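Local atomic coordinates of sensory box/response regulator (Mycobacterium smegmatis, PDB entry 5YRP), a protein that belongs to the EAL-domain family of bacterial signalling proteins, has a barrel-like alpha/beta fold and binds a magnesium ion. Residues L82-S87 / G112-E117; L8-E13 / R62-E67; E204-E209 / Y221-F226. One frame throughout, in Å; residues are numbered along the deposited sequence.

Contact 1 of 3, residues L82-S87 / G112-E117; sequences LRINVS and GSVCLE. With MG (magnesium ion), chain C.
Glu117 and Arg83 start from matching first torsions: in each, CG stands anti to its own carbonyl carbon (chi1 -65° and -64°), and the two side chains meet on the face of the parallel strands that also carries Asn85 and Cys115. The glutamate runs on extended and crosses the arginine at about a right angle, with Glu117 OE1 3.4 Å from Arg83 CB. It therefore lies against the aliphatic stem of the arginine, while the charged ends look elsewhere: Arg83 forms a salt bridge with Glu13, and Glu117 OE1 forms one with Lys168. Lys168 thus grips one carboxylate oxygen while the other is used for the metal, which fixes the rotation of the group; Glu117 OE2 binds the magnesium ion at 2.3 Å. A glutamate suits this place because its two oxygens can serve two partners. Beside it, pointing the same way, lies Asn85, also of the metal site, with amide and carboxylate planes 81° apart. Further back, Cys115 SG sits obliquely 3.8 Å from Arg83 NE.

Branched apolar residues fill the other face. Val86 CG2 touches Leu116 CD2 at 3.6 Å, and Ile84 CD1 approaches Val114 CG1 at 4.2 Å. Helix 96-106 covers Val114 and Leu116 through Met104 and Phe96, whereas Leu82 and Ile84 face helix 52-73. Five backbone hydrogen bonds join the two segments, from Leu82 N to Ser113 O at 3.0 Å through to Val86 N to Glu117 O at 2.8 Å. Strand 81-86, helix 96-106 and strand 114-119 form a beta-alpha-beta unit of the EAL barrel, whose strands present Glu25, Asn85, Glu117 and Asp147 to the magnesium ion.

Contact 2 of 3, residues L8-E13 / R62-E67; sequences LHYLPE and RTACAE
Tyr10 reaches from its strand to residues 62-67 of helix 52-73 with its phenolic end, and Leu8 does so with a methyl. Tyr10 OH lies 3.3 Å from Glu67 CG, against the aliphatic part of the glutamate, while the ring and the carboxylate are turned 40° apart. The same oxygen stands 3.6 Å from Ala64 CA. Alanine suits that position, since its small side chain lets both strand residues come close to the helix backbone. Leu8 uses one branch for everything it touches here: Leu8 CD1 is 3.9 Å from Ala64 CB and 3.7 Å from Thr63 CG2. No hydrogen bond crosses the contact, so it rests on packing.

The short axes of strand and helix approach to 9.9 Å at an angle of 65°, as a helix laid across the outside of the EAL barrel. Strand 7-15 is the one that runs antiparallel to its neighbour 21-29, a departure from the all-parallel TIM barrel that marks the EAL fold.

Behind the first shell, polar bonds hold the helix side chains. Thr63 OG1 turns back to Trp59 O of its own helix, and its methyl, anti to the backbone N, faces Leu8. Glu67 has CG anti to its backbone N (chi1 177°), which brings CG up to the tyrosine; its carboxylate is held by a salt bridge to Arg70 and a hydrogen bond to Trp71. Trp71 also meets the Tyr10 ring edge-to-face. Leu82 of strand 81-86 packs on both Tyr10 and Ala64, and Met237 of helix 234-243 touches Tyr10 as well.

Contact 3 of 3, residues E204-E209 / Y221-F226; sequences EGVETE and YRAQGF
The Phe226 ring receives the Glu207 carboxylate at its edge, near the ring plane, with neither ring face used by residues 204-209. Glu207 OE1 lies 3.2 Å from Phe226 CD2, and the two flat groups are nearly perpendicular, 88° apart. Ring-edge hydrogens are weakly positive, so this placement may be mildly favourable. The glutamate chain bends at chi2 (-72°), bringing CD back toward the ring although its CB points away, and both carboxylate oxygens lie near Phe226 CD2.

Nearby, Val206 N donates a backbone hydrogen bond to Gln224 O at 2.9 Å, in the carbonyl plane on a lone pair. Val206 is the centre of an inverse gamma turn, and its CG2 packs 3.7 Å from Ala223 CB. Glycine suits position 225, where Gly225 CA makes a CA-H...O contact with Val206 O at 3.5 Å and a beta carbon would collide with that oxygen. Gly205 has a positive phi, a backbone region that favours glycine.

The nearest side-chain atom of Glu204 lies about 4 Å from the magnesium ion. Thr208 N-caps helix 209-218, which links strand 200-203 to strand 222-223: a beta-alpha-beta connection closing the EAL barrel.

Overall arrangement
All three contacts are mainly buried, but contact 1 lies deepest, its centre about 6 Å from the centre of the chain, and contact 3 farthest, at about 13 Å, with Phe226 exposed. Contact 1 joins two neighbouring parallel strands by backbone bonds and carries metal ligands; contact 2 is side-chain packing without hydrogen bonds between sheet and helix; contact 3 is a turn held by a backbone bond at Val206. Leu82 and Ile84 of contact 1 pack on Ala64 of contact 2, one layer outward. Glu13 of contact 2 bridges to Arg83 of contact 1 and Arg222 of contact 3; strands 7-15 and 222-223 are neighbours in the sheet.

Contact 1 of 3, residues L82-S87 / G112-E117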
loop_
_atom_site.group_PDB
_atom_site.type_symbol
_atom_site.label_atom_id
_atom_site.label_comp_id
_atom_site.label_asym_id
_atom_site.label_seq_id
_atom_site.Cartn_x
_atom_site.Cartn_y
_atom_site.Cartn_z
ATOM N N LEU A 82 -8.028 -0.773 25.124
ATOM C CA LEU A 82 -9.190 -0.077 24.573
ATOM C C LEU A 82 -8.786 0.647 23.289
ATOM O O LEU A 82 -8.019 1.610 23.329
ATOM C CB LEU A 82 -9.744 0.925 25.584
ATOM C CG LEU A 82 -10.981 1.713 25.138
ATOM C CD1 LEU A 82 -12.228 0.843 25.165
ATOM C CD2 LEU A 82 -11.166 2.935 26.019
ATOM N N ARG A 83 -9.306 0.179 22.156
ATOM C CA ARG A 83 -8.990 0.771 20.860
ATOM C C ARG A 83 -10.007 1.836 20.474
ATOM O O ARG A 83 -11.208 1.581 20.468
ATOM C CB ARG A 83 -8.917 -0.301 19.774
ATOM C CG ARG A 83 -7.788 -1.295 19.988
ATOM C CD ARG A 83 -7.312 -1.954 18.701
ATOM N NE ARG A 83 -5.900 -2.316 18.814
ATOM C CZ ARG A 83 -5.429 -3.367 19.484
ATOM N NH1 ARG A 83 -6.250 -4.200 20.112
ATOM N NH2 ARG A 83 -4.121 -3.587 19.526
ATOM N N ILE A 84 -9.512 3.028 20.151
ATOM C CA ILE A 84 -10.358 4.158 19.775
ATOM C C ILE A 84 -9.882 4.732 18.453
ATOM O O ILE A 84 -8.700 5.015 18.285
ATOM C CB ILE A 84 -10.318 5.255 20.851
ATOM C CG1 ILE A 84 -10.958 4.739 22.143
ATOM C CG2 ILE A 84 -11.039 6.514 20.378
ATOM C CD1 ILE A 84 -10.364 5.340 23.391
ATOM N N ASN A 85 -10.814 4.907 17.521
ATOM C CA ASN A 85 -10.496 5.473 16.217
ATOM C C ASN A 85 -10.284 6.968 16.327
ATOM O O ASN A 85 -11.159 7.686 16.807
ATOM C CB ASN A 85 -11.611 5.184 15.220
ATOM C CG ASN A 85 -11.700 3.718 14.868
ATOM O OD1 ASN A 85 -10.781 3.156 14.274
ATOM N ND2 ASN A 85 -12.805 3.088 15.237
ATOM N N VAL A 86 -9.116 7.424 15.891
ATOM C CA VAL A 86 -8.789 8.847 15.905
ATOM C C VAL A 86 -8.803 9.403 14.482
ATOM O O VAL A 86 -8.149 8.872 13.585
ATOM C CB VAL A 86 -7.433 9.105 16.581
ATOM C CG1 VAL A 86 -7.074 10.579 16.536
ATOM C CG2 VAL A 86 -7.480 8.642 18.024
ATOM N N SER A 87 -9.576 10.469 14.301
ATOM C CA SER A 87 -9.697 11.185 13.032
ATOM C C SER A 87 -8.421 11.991 12.753
ATOM O O SER A 87 -7.692 12.330 13.689
ATOM C CB SER A 87 -10.922 12.115 13.100
ATOM O OG SER A 87 -11.247 12.707 11.855
ATOM N N GLY A 112 -0.419 1.980 28.750
ATOM C CA GLY A 112 -0.537 0.906 27.756
ATOM C C GLY A 112 -1.947 0.356 27.592
ATOM O O GLY A 112 -2.168 -0.565 26.804
ATOM N N SER A 113 -2.902 0.936 28.315
ATOM C CA SER A 113 -4.281 0.452 28.327
ATOM C C SER A 113 -5.144 1.060 27.227
ATOM O O SER A 113 -6.305 0.675 27.074
ATOM C CB SER A 113 -4.930 0.750 29.675
ATOM O OG SER A 113 -5.148 2.142 29.833
ATOM N N VAL A 114 -4.595 2.019 26.484
ATOM C CA VAL A 114 -5.314 2.642 25.367
ATOM C C VAL A 114 -4.467 2.593 24.096
ATOM O O VAL A 114 -3.265 2.846 24.129
ATOM C CB VAL A 114 -5.712 4.098 25.695
ATOM C CG1 VAL A 114 -6.391 4.774 24.510
ATOM C CG2 VAL A 114 -6.635 4.128 26.903
ATOM N N CYS A 115 -5.113 2.255 22.983
ATOM C CA CYS A 115 -4.468 2.223 21.673
ATOM C C CYS A 115 -5.266 3.038 20.654
ATOM O O CYS A 115 -6.391 2.681 20.312
ATOM C CB CYS A 115 -4.344 0.785 21.185
ATOM S SG CYS A 115 -3.582 0.637 19.557
ATOM N N LEU A 116 -4.675 4.124 20.163
ATOM C CA LEU A 116 -5.363 5.025 19.239
ATOM C C LEU A 116 -5.171 4.595 17.788
ATOM O O LEU A 116 -4.071 4.698 17.252
ATOM C CB LEU A 116 -4.857 6.456 19.423
ATOM C CG LEU A 116 -5.024 7.074 20.817
ATOM C CD1 LEU A 116 -4.300 8.407 20.896
ATOM C CD2 LEU A 116 -6.487 7.247 21.197
ATOM N N GLU A 117 -6.245 4.114 17.162
ATOM C CA GLU A 117 -6.214 3.733 15.745
ATOM C C GLU A 117 -6.184 4.960 14.852
ATOM O O GLU A 117 -6.985 5.879 15.025
ATOM C CB GLU A 117 -7.439 2.904 15.368
ATOM C CG GLU A 117 -7.530 1.555 16.058
ATOM C CD GLU A 117 -8.706 0.726 15.579
ATOM O OE1 GLU A 117 -9.215 -0.084 16.377
ATOM O OE2 GLU A 117 -9.124 0.868 14.411
HETATM MG MG MG C . -10.895 0.809 12.998
#

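Contact 2 of 3, residues L8-E13 / R62-E67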
loop_
_atom_site.group_PDB
_atom_site.type_symbol
_atom_site.label_atom_id
_atom_site.label_comp_id
_atom_site.label_asym_id
_atom_site.label_seq_id
_atom_site.Cartn_x
_atom_site.Cartn_y
_atom_site.Cartn_z
ATOM N N LEU A 8 -22.253 4.583 22.492
ATOM C CA LEU A 8 -21.070 3.824 22.109
ATOM C C LEU A 8 -21.366 2.344 21.914
ATOM O O LEU A 8 -22.305 1.786 22.479
ATOM C CB LEU A 8 -19.925 4.011 23.107
ATOM C CG LEU A 8 -19.064 5.268 22.925
ATOM C CD1 LEU A 8 -18.020 5.335 24.028
ATOM C CD2 LEU A 8 -18.379 5.328 21.567
ATOM N N HIS A 9 -20.498 1.732 21.120
ATOM C CA HIS A 9 -20.674 0.400 20.564
ATOM C C HIS A 9 -19.306 -0.236 20.647
ATOM O O HIS A 9 -18.314 0.398 20.292
ATOM C CB HIS A 9 -21.099 0.540 19.098
ATOM C CG HIS A 9 -21.894 -0.610 18.566
ATOM N ND1 HIS A 9 -22.078 -0.815 17.216
ATOM C CD2 HIS A 9 -22.562 -1.606 19.195
ATOM C CE1 HIS A 9 -22.832 -1.884 17.034
ATOM N NE2 HIS A 9 -23.135 -2.387 18.219
ATOM N N TYR A 10 -19.220 -1.467 21.124
ATOM C CA TYR A 10 -17.910 -2.073 21.341
ATOM C C TYR A 10 -17.729 -3.376 20.590
ATOM O O TYR A 10 -18.420 -4.357 20.851
ATOM C CB TYR A 10 -17.668 -2.279 22.822
ATOM C CG TYR A 10 -17.601 -0.998 23.597
ATOM C CD1 TYR A 10 -16.392 -0.328 23.755
ATOM C CD2 TYR A 10 -18.742 -0.452 24.173
ATOM C CE1 TYR A 10 -16.318 0.854 24.466
ATOM C CE2 TYR A 10 -18.680 0.730 24.889
ATOM C CZ TYR A 10 -17.465 1.380 25.032
ATOM O OH TYR A 10 -17.394 2.558 25.744
ATOM N N LEU A 11 -16.792 -3.362 19.647
ATOM C CA LEU A 11 -16.446 -4.538 18.856
ATOM C C LEU A 11 -15.260 -5.225 19.516
ATOM O O LEU A 11 -14.143 -4.711 19.453
ATOM C CB LEU A 11 -16.088 -4.122 17.424
ATOM C CG LEU A 11 -15.515 -5.180 16.476
ATOM C CD1 LEU A 11 -16.377 -6.436 16.444
ATOM C CD2 LEU A 11 -15.376 -4.602 15.076
ATOM N N PRO A 12 -15.493 -6.383 20.160
ATOM C CA PRO A 12 -14.394 -7.007 20.879
ATOM C C PRO A 12 -13.394 -7.690 19.961
ATOM O O PRO A 12 -13.745 -8.167 18.878
ATOM C CB PRO A 12 -15.089 -8.037 21.768
ATOM C CG PRO A 12 -16.320 -8.388 21.037
ATOM C CD PRO A 12 -16.729 -7.180 20.248
ATOM N N GLU A 13 -12.154 -7.722 20.427
ATOM C CA GLU A 13 -11.036 -8.303 19.703
ATOM C C GLU A 13 -10.525 -9.502 20.478
ATOM O O GLU A 13 -10.007 -9.358 21.586
ATOM C CB GLU A 13 -9.923 -7.269 19.570
ATOM C CG GLU A 13 -8.657 -7.781 18.913
ATOM C CD GLU A 13 -7.562 -6.742 18.944
ATOM O OE1 GLU A 13 -6.390 -7.118 19.145
ATOM O OE2 GLU A 13 -7.874 -5.543 18.783
ATOM N N ARG A 62 -13.359 10.368 25.355
ATOM C CA ARG A 62 -13.714 10.617 26.754
ATOM C C ARG A 62 -14.748 9.604 27.274
ATOM O O ARG A 62 -14.604 9.060 28.374
ATOM C CB ARG A 62 -14.247 12.047 26.910
ATOM C CG ARG A 62 -14.368 12.525 28.351
ATOM C CD ARG A 62 -14.913 13.942 28.429
ATOM N NE ARG A 62 -14.907 14.466 29.795
ATOM C CZ ARG A 62 -13.827 14.903 30.443
ATOM N NH1 ARG A 62 -12.624 14.879 29.871
ATOM N NH2 ARG A 62 -13.951 15.366 31.682
ATOM N N THR A 63 -15.779 9.353 26.475
ATOM C CA THR A 63 -16.853 8.439 26.861
ATOM C C THR A 63 -16.368 6.986 26.908
ATOM O O THR A 63 -16.749 6.222 27.798
ATOM C CB THR A 63 -18.048 8.548 25.894
ATOM O OG1 THR A 63 -18.373 9.928 25.691
ATOM C CG2 THR A 63 -19.269 7.828 26.449
ATOM N N ALA A 64 -15.531 6.613 25.944
ATOM C CA ALA A 64 -14.973 5.260 25.880
ATOM C C ALA A 64 -14.091 4.997 27.089
ATOM O O ALA A 64 -14.238 3.979 27.759
ATOM C CB ALA A 64 -14.178 5.071 24.598
ATOM N N CYS A 65 -13.180 5.928 27.355
ATOM C CA CYS A 65 -12.294 5.857 28.517
ATOM C C CYS A 65 -13.066 5.840 29.831
ATOM O O CYS A 65 -12.688 5.146 30.768
ATOM C CB CYS A 65 -11.323 7.036 28.510
ATOM S SG CYS A 65 -10.052 6.935 27.230
ATOM N N ALA A 66 -14.143 6.613 29.891
ATOM C CA ALA A 66 -15.002 6.647 31.070
ATOM C C ALA A 66 -15.649 5.290 31.296
ATOM O O ALA A 66 -15.556 4.722 32.381
ATOM C CB ALA A 66 -16.072 7.712 30.914
ATOM N N GLU A 67 -16.299 4.783 30.252
ATOM C CA GLU A 67 -16.941 3.468 30.279
ATOM C C GLU A 67 -15.932 2.350 30.533
ATOM O O GLU A 67 -16.251 1.357 31.179
ATOM C CB GLU A 67 -17.678 3.229 28.955
ATOM C CG GLU A 67 -18.335 1.860 28.796
ATOM C CD GLU A 67 -19.410 1.573 29.829
ATOM O OE1 GLU A 67 -19.924 2.521 30.460
ATOM O OE2 GLU A 67 -19.750 0.383 29.996
#

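Contact 3 of 3, residues E204-E209 / Y221-F226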
loop_
_atom_site.group_PDB
_atom_site.type_symbol
_atom_site.label_atom_id
_atom_site.label_comp_id
_atom_site.label_asym_id
_atom_site.label_seq_id
_atom_site.Cartn_x
_atom_site.Cartn_y
_atom_site.Cartn_z
ATOM N N GLU A 204 -9.218 -7.590 11.097
ATOM C CA GLU A 204 -10.596 -7.118 11.192
ATOM C C GLU A 204 -11.425 -7.664 10.030
ATOM O O GLU A 204 -10.893 -7.975 8.964
ATOM C CB GLU A 204 -10.655 -5.587 11.248
ATOM C CG GLU A 204 -9.912 -4.876 10.136
ATOM C CD GLU A 204 -10.183 -3.385 10.104
ATOM O OE1 GLU A 204 -10.020 -2.713 11.150
ATOM O OE2 GLU A 204 -10.549 -2.882 9.021
ATOM N N GLY A 205 -12.728 -7.791 10.261
ATOM C CA GLY A 205 -13.661 -8.307 9.260
ATOM C C GLY A 205 -13.609 -9.813 9.066
ATOM O O GLY A 205 -13.828 -10.300 7.962
ATOM N N VAL A 206 -13.332 -10.549 10.140
ATOM C CA VAL A 206 -13.305 -12.012 10.092
ATOM C C VAL A 206 -14.733 -12.557 10.059
ATOM O O VAL A 206 -15.338 -12.834 11.099
ATOM C CB VAL A 206 -12.533 -12.604 11.282
ATOM C CG1 VAL A 206 -12.550 -14.124 11.239
ATOM C CG2 VAL A 206 -11.094 -12.115 11.265
ATOM N N GLU A 207 -15.257 -12.709 8.846
ATOM C CA GLU A 207 -16.646 -13.104 8.621
ATOM C C GLU A 207 -16.821 -14.618 8.619
ATOM O O GLU A 207 -17.847 -15.131 9.046
ATOM C CB GLU A 207 -17.136 -12.551 7.283
ATOM C CG GLU A 207 -16.969 -11.046 7.112
ATOM C CD GLU A 207 -17.934 -10.238 7.957
ATOM O OE1 GLU A 207 -19.146 -10.531 7.893
ATOM O OE2 GLU A 207 -17.485 -9.304 8.665
ATOM N N THR A 208 -15.819 -15.328 8.125
ATOM C CA THR A 208 -15.933 -16.763 7.912
ATOM C C THR A 208 -14.842 -17.509 8.645
ATOM O O THR A 208 -13.748 -16.988 8.830
ATOM C CB THR A 208 -15.822 -17.108 6.420
ATOM O OG1 THR A 208 -14.510 -16.780 5.945
ATOM C CG2 THR A 208 -16.863 -16.339 5.611
ATOM N N GLU A 209 -15.152 -18.733 9.060
ATOM C CA GLU A 209 -14.173 -19.596 9.733
ATOM C C GLU A 209 -13.054 -19.999 8.774
ATOM O O GLU A 209 -11.932 -20.273 9.196
ATOM C CB GLU A 209 -14.827 -20.836 10.370
ATOM C CG GLU A 209 -15.445 -21.844 9.406
ATOM C CD GLU A 209 -16.909 -21.559 9.091
ATOM O OE1 GLU A 209 -17.290 -20.369 8.991
ATOM O OE2 GLU A 209 -17.679 -22.533 8.936
ATOM N N TYR A 221 -3.189 -14.345 15.226
ATOM C CA TYR A 221 -4.102 -14.917 16.223
ATOM C C TYR A 221 -5.157 -13.924 16.744
ATOM O O TYR A 221 -6.259 -14.329 17.115
ATOM C CB TYR A 221 -3.316 -15.566 17.377
ATOM C CG TYR A 221 -2.512 -14.623 18.261
ATOM C CD1 TYR A 221 -3.097 -14.005 19.369
ATOM C CD2 TYR A 221 -1.158 -14.384 18.018
ATOM C CE1 TYR A 221 -2.365 -13.157 20.193
ATOM C CE2 TYR A 221 -0.419 -13.537 18.837
ATOM C CZ TYR A 221 -1.027 -12.927 19.924
ATOM O OH TYR A 221 -0.310 -12.086 20.750
ATOM N N ARG A 222 -4.825 -12.634 16.759
ATOM C CA ARG A 222 -5.768 -11.595 17.189
ATOM C C ARG A 222 -6.698 -11.230 16.044
ATOM O O ARG A 222 -6.254 -11.068 14.909
ATOM C CB ARG A 222 -5.026 -10.337 17.631
ATOM C CG ARG A 222 -3.988 -10.556 18.714
ATOM C CD ARG A 222 -3.194 -9.289 18.979
ATOM N NE ARG A 222 -2.968 -9.088 20.410
ATOM C CZ ARG A 222 -3.740 -8.359 21.221
ATOM N NH1 ARG A 222 -4.820 -7.724 20.772
ATOM N NH2 ARG A 222 -3.426 -8.256 22.508
ATOM N N ALA A 223 -7.982 -11.075 16.342
ATOM C CA ALA A 223 -8.962 -10.763 15.305
ATOM C C ALA A 223 -10.272 -10.170 15.829
ATOM O O ALA A 223 -10.618 -10.316 17.003
ATOM C CB ALA A 223 -9.251 -12.004 14.478
ATOM N N GLN A 224 -10.974 -9.489 14.923
ATOM C CA GLN A 224 -12.323 -8.977 15.143
ATOM C C GLN A 224 -13.209 -9.446 13.995
ATOM O O GLN A 224 -12.728 -9.641 12.880
ATOM C CB GLN A 224 -12.327 -7.452 15.166
ATOM C CG GLN A 224 -11.330 -6.821 16.119
ATOM C CD GLN A 224 -11.452 -5.310 16.167
ATOM O OE1 GLN A 224 -12.301 -4.726 15.500
ATOM N NE2 GLN A 224 -10.598 -4.667 16.957
ATOM N N GLY A 225 -14.501 -9.619 14.256
ATOM C CA GLY A 225 -15.438 -10.030 13.208
ATOM C C GLY A 225 -16.779 -10.512 13.726
ATOM O O GLY A 225 -16.890 -10.923 14.880
ATOM N N PHE A 226 -17.791 -10.474 12.858
ATOM C CA PHE A 226 -19.146 -10.921 13.211
ATOM C C PHE A 226 -19.157 -12.390 13.645
ATOM O O PHE A 226 -19.920 -12.778 14.530
ATOM C CB PHE A 226 -20.131 -10.724 12.043
ATOM C CG PHE A 226 -20.383 -9.276 11.670
ATOM C CD1 PHE A 226 -20.658 -8.311 12.640
ATOM C CD2 PHE A 226 -20.384 -8.884 10.332
ATOM C CE1 PHE A 226 -20.898 -6.989 12.283
ATOM C CE2 PHE A 226 -20.627 -7.563 9.973
ATOM C CZ PHE A 226 -20.884 -6.616 10.949
#